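Local coordinates for SecB-like chaperone Rv1957 (Mycobacterium tuberculosis, PDB 5MTW), which acts as the chaperone of a toxin-antitoxin-chaperone system, binding the antitoxin HigA1, keeping it from aggregating, and is required for neutralisation of the toxin HigB1, at the interface of chains A and B and the interface of chains A and C. Coordinates in Å, arbitrary orientation; residue numbers count along the deposited sequence, not the author numbering. Chains: chain A/B/C, SecB-like chaperone Rv1957.

Contact 1: the interface of chains A and B. Residues chain A 31-33; chain B 40, 154-156.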
# COMPACT_ATOMS: atom_id res chain seq x y z
N ILE A 31 4.59 -11.44 8.24
CA ILE A 31 4.83 -11.42 6.80
C ILE A 31 5.75 -10.24 6.51
O ILE A 31 5.68 -9.19 7.14
CB ILE A 31 3.50 -11.29 6.04
CG1 ILE A 31 2.76 -12.69 6.11
CG2 ILE A 31 3.79 -10.97 4.58
CD1 ILE A 31 1.29 -12.63 6.15
N ARG A 32 6.71 -10.46 5.66
CA ARG A 32 7.52 -9.34 5.24
C ARG A 32 7.95 -9.51 3.74
O ARG A 32 8.09 -10.62 3.23
CB ARG A 32 8.74 -9.13 6.17
CG ARG A 32 9.84 -10.20 5.99
CD ARG A 32 11.13 -9.90 6.81
NE ARG A 32 12.07 -11.03 6.81
CZ ARG A 32 13.36 -11.00 7.19
NH1 ARG A 32 13.92 -9.89 7.60
NH2 ARG A 32 14.07 -12.12 7.14
N LEU A 33 8.22 -8.38 3.13
CA LEU A 33 8.95 -8.32 1.91
C LEU A 33 10.45 -8.55 2.23
O LEU A 33 11.00 -7.83 3.04
CB LEU A 33 8.65 -6.98 1.23
CG LEU A 33 9.41 -6.73 -0.12
CD1 LEU A 33 8.77 -7.50 -1.29
CD2 LEU A 33 9.43 -5.26 -0.42
N VAL B 40 16.33 -6.44 2.67
CA VAL B 40 16.58 -6.45 4.10
C VAL B 40 17.69 -7.48 4.22
O VAL B 40 17.53 -8.60 3.81
CB VAL B 40 15.29 -6.66 4.97
CG1 VAL B 40 14.50 -7.92 4.66
CG2 VAL B 40 15.63 -6.66 6.46
N ARG B 154 7.08 -2.36 4.54
CA ARG B 154 6.93 -3.69 3.90
C ARG B 154 8.03 -4.61 4.26
O ARG B 154 7.81 -5.80 4.25
CB ARG B 154 6.98 -3.55 2.38
CG ARG B 154 5.75 -2.81 1.86
CD ARG B 154 5.84 -2.73 0.33
NE ARG B 154 4.71 -2.02 -0.30
CZ ARG B 154 3.48 -2.51 -0.56
NH1 ARG B 154 3.10 -3.71 -0.22
NH2 ARG B 154 2.57 -1.74 -1.15
N LEU B 155 9.24 -4.07 4.42
CA LEU B 155 10.42 -4.87 4.86
C LEU B 155 10.36 -5.30 6.39
O LEU B 155 11.26 -5.96 6.91
CB LEU B 155 11.72 -4.13 4.59
CG LEU B 155 12.11 -3.83 3.14
CD1 LEU B 155 13.36 -2.99 3.11
CD2 LEU B 155 12.34 -5.09 2.30
N ALA B 156 9.26 -4.95 7.04
CA ALA B 156 9.06 -5.22 8.45
C ALA B 156 10.02 -4.49 9.36
O ALA B 156 10.42 -5.00 10.39
CB ALA B 156 8.93 -6.72 8.78
O HOH W 1 12.90 -7.60 8.66
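The backbone N-H of A:Leu33 reaches across to the carbonyl of B:Arg154, and this direct hydrogen bond pins a strand of one subunit to the end of a helix of the other. A:Leu33 N lies 2.8 Å from B:Arg154 O, and the bond is nearly straight, 164° at the hydrogen, although the donor is tilted 27° from the carbonyl plane. The bond itself is made by main-chain groups, with the side chains packed beside it.

A second polar link runs through water. The guanidinium nitrogen A:Arg32 NH1 is 2.7 Å from water 1, which in turn lies 2.9 Å from the backbone oxygen B:Leu155 O. Arginine suits the place because its long stem, extended from CG to NE, packs past B:Leu155 O (CD to O 3.9 Å) while its polar end takes the water. That tip, at NH1, also lies against B:Val40 CG1 at 3.6 Å, the two side chains crossing at about a right angle.

Apolar contacts fill in around these bonds. A:Arg32 CB meets the methyl of B:Ala156, CB to CB 3.6 Å, where a small residue permits close approach. With CG anti to its backbone N (chi1 178°), A:Leu33 carries its branched end to B:Leu155, CD2 to CD2 4.0 Å, while its CB packs on B:Arg154 CB.

On chain A the site belongs to strand 26-40; on chain B it combines the last residue of helix 125-154, the loop just after it and the final residue of strand 26-40. The whole interface is two-fold, so the contact recurs with the chains exchanged.

Contact 2: the interface of chains A and C. Residues chain A 138-139, 142-143; chain C 142-143, 145-146.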
# COMPACT_ATOMS: atom_id res chain seq x y z
N PHE A 138 -1.09 -19.77 -0.18
CA PHE A 138 -2.34 -19.02 -0.21
C PHE A 138 -2.45 -17.89 0.85
O PHE A 138 -3.26 -16.97 0.70
CB PHE A 138 -3.53 -19.99 -0.17
CG PHE A 138 -3.72 -20.68 -1.51
CD1 PHE A 138 -4.51 -20.10 -2.48
CD2 PHE A 138 -3.05 -21.85 -1.82
CE1 PHE A 138 -4.67 -20.70 -3.73
CE2 PHE A 138 -3.20 -22.46 -3.07
CZ PHE A 138 -4.02 -21.87 -4.02
N ALA A 139 -1.67 -17.99 1.92
CA ALA A 139 -1.55 -16.87 2.85
C ALA A 139 -0.81 -15.65 2.23
O ALA A 139 -1.08 -14.43 2.50
CB ALA A 139 -0.78 -17.34 4.07
N PRO A 142 -2.19 -13.00 -1.30
CA PRO A 142 -2.83 -11.65 -1.31
C PRO A 142 -1.81 -10.49 -1.14
O PRO A 142 -1.98 -9.42 -1.68
CB PRO A 142 -3.80 -11.72 -0.13
CG PRO A 142 -4.16 -13.15 -0.07
CD PRO A 142 -2.93 -13.94 -0.47
N TYR A 143 -0.68 -10.77 -0.49
CA TYR A 143 0.32 -9.78 -0.30
C TYR A 143 1.09 -9.52 -1.58
O TYR A 143 1.57 -8.38 -1.89
CB TYR A 143 1.34 -10.22 0.75
CG TYR A 143 0.72 -10.23 2.12
CD1 TYR A 143 -0.02 -11.33 2.54
CD2 TYR A 143 0.87 -9.16 2.99
CE1 TYR A 143 -0.62 -11.37 3.81
CE2 TYR A 143 0.30 -9.19 4.27
CZ TYR A 143 -0.45 -10.30 4.68
OH TYR A 143 -1.00 -10.31 5.97
N PRO C 142 -7.83 -15.14 3.66
CA PRO C 142 -6.43 -14.64 3.47
C PRO C 142 -6.40 -13.12 2.96
O PRO C 142 -5.43 -12.38 3.25
CB PRO C 142 -5.82 -15.62 2.46
CG PRO C 142 -6.65 -16.85 2.55
CD PRO C 142 -8.06 -16.45 3.03
N TYR C 143 -7.49 -12.68 2.28
CA TYR C 143 -7.60 -11.31 1.78
C TYR C 143 -7.94 -10.42 2.94
O TYR C 143 -7.46 -9.30 3.06
CB TYR C 143 -8.55 -11.14 0.57
CG TYR C 143 -8.05 -11.91 -0.59
CD1 TYR C 143 -8.28 -13.29 -0.75
CD2 TYR C 143 -7.27 -11.29 -1.53
CE1 TYR C 143 -7.69 -13.99 -1.86
CE2 TYR C 143 -6.74 -11.97 -2.59
CZ TYR C 143 -6.95 -13.32 -2.75
OH TYR C 143 -6.35 -13.92 -3.86
N ARG C 145 -6.98 -11.02 5.93
CA ARG C 145 -5.75 -10.96 6.67
C ARG C 145 -4.89 -9.79 6.05
O ARG C 145 -4.37 -8.89 6.78
CB ARG C 145 -5.00 -12.28 6.60
CG ARG C 145 -3.64 -12.16 7.28
CD ARG C 145 -2.78 -13.38 7.23
NE ARG C 145 -3.34 -14.48 8.05
CZ ARG C 145 -3.88 -15.60 7.57
NH1 ARG C 145 -3.93 -15.85 6.26
NH2 ARG C 145 -4.44 -16.46 8.42
N GLU C 146 -4.77 -9.80 4.74
CA GLU C 146 -3.85 -8.78 4.11
C GLU C 146 -4.42 -7.35 4.35
O GLU C 146 -3.76 -6.44 4.67
CB GLU C 146 -3.78 -9.05 2.61
CG GLU C 146 -2.78 -8.11 1.91
CD GLU C 146 -3.35 -6.80 1.51
OE1 GLU C 146 -4.54 -6.86 1.13
OE2 GLU C 146 -2.63 -5.75 1.54
O HOH W 2 -3.23 -13.91 3.96
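A:Tyr143 lays its ring against C:Glu146, and following this side chain outward shows how two helices pack. From CB, the torsion chi1 of -69° sets CG anti to the carbonyl carbon and swings the ring towards chain C. The methylene C:Glu146 CG sits over the middle of one ring face, 3.9 Å from the centroid, in a CH-pi contact. Along the ring, CD2 also meets this CG, CE1 nears C:Glu146 CB, and CZ reaches C:Glu146 CA at 3.8 Å. At the tip, the phenol oxygen OH lies 3.5 Å from C:Arg145 CG, a packing contact with the aliphatic stem. Tyrosine suits the place by offering a broad flat face, and glutamate by having a methylene stem to lay on it while its carboxylate, bent away at chi2 (-86°), stands nearly perpendicular to the ring.

The tyrosine of chain C is covered by a different group: A:Pro142 CG rests over the face of the C:Tyr143 ring, 3.7 Å from its centroid. Proline's compact, rigid ring is a good partner for an aromatic face, and it also packs on C:Pro142.

Polar contact across the patch is made through water 2. The carbonyl oxygens A:Ala139 O, at 2.7 Å, and C:Pro142 O, at 2.8 Å, both bind it, and C:Arg145 NH1 approaches it at 3.1 Å with the water in plane at the guanidinium edge. The small side chain of A:Ala139 lets the arginine lie close by.

Every residue belongs to helix 125-154 of its own subunit, so the site is a helix-on-helix packing, and the interface as a whole departs from exact two-fold symmetry.

About 14 Å separates the C-alpha centres of contact 1 and contact 2, and helix 125-154 takes part in both. Its middle faces its counterpart in contact 2, whereas its C-terminal end and the following loop meet strand 26-40 of a neighbour in contact 1. In the copy of contact 1 given, chain A offers its strand to B; in the twin it offers its helix end. The two contacts use separate residues of chain A. Two different kinds of interface on one subunit fit the homotetramer that this chaperone forms, each subunit being gripped on two sides.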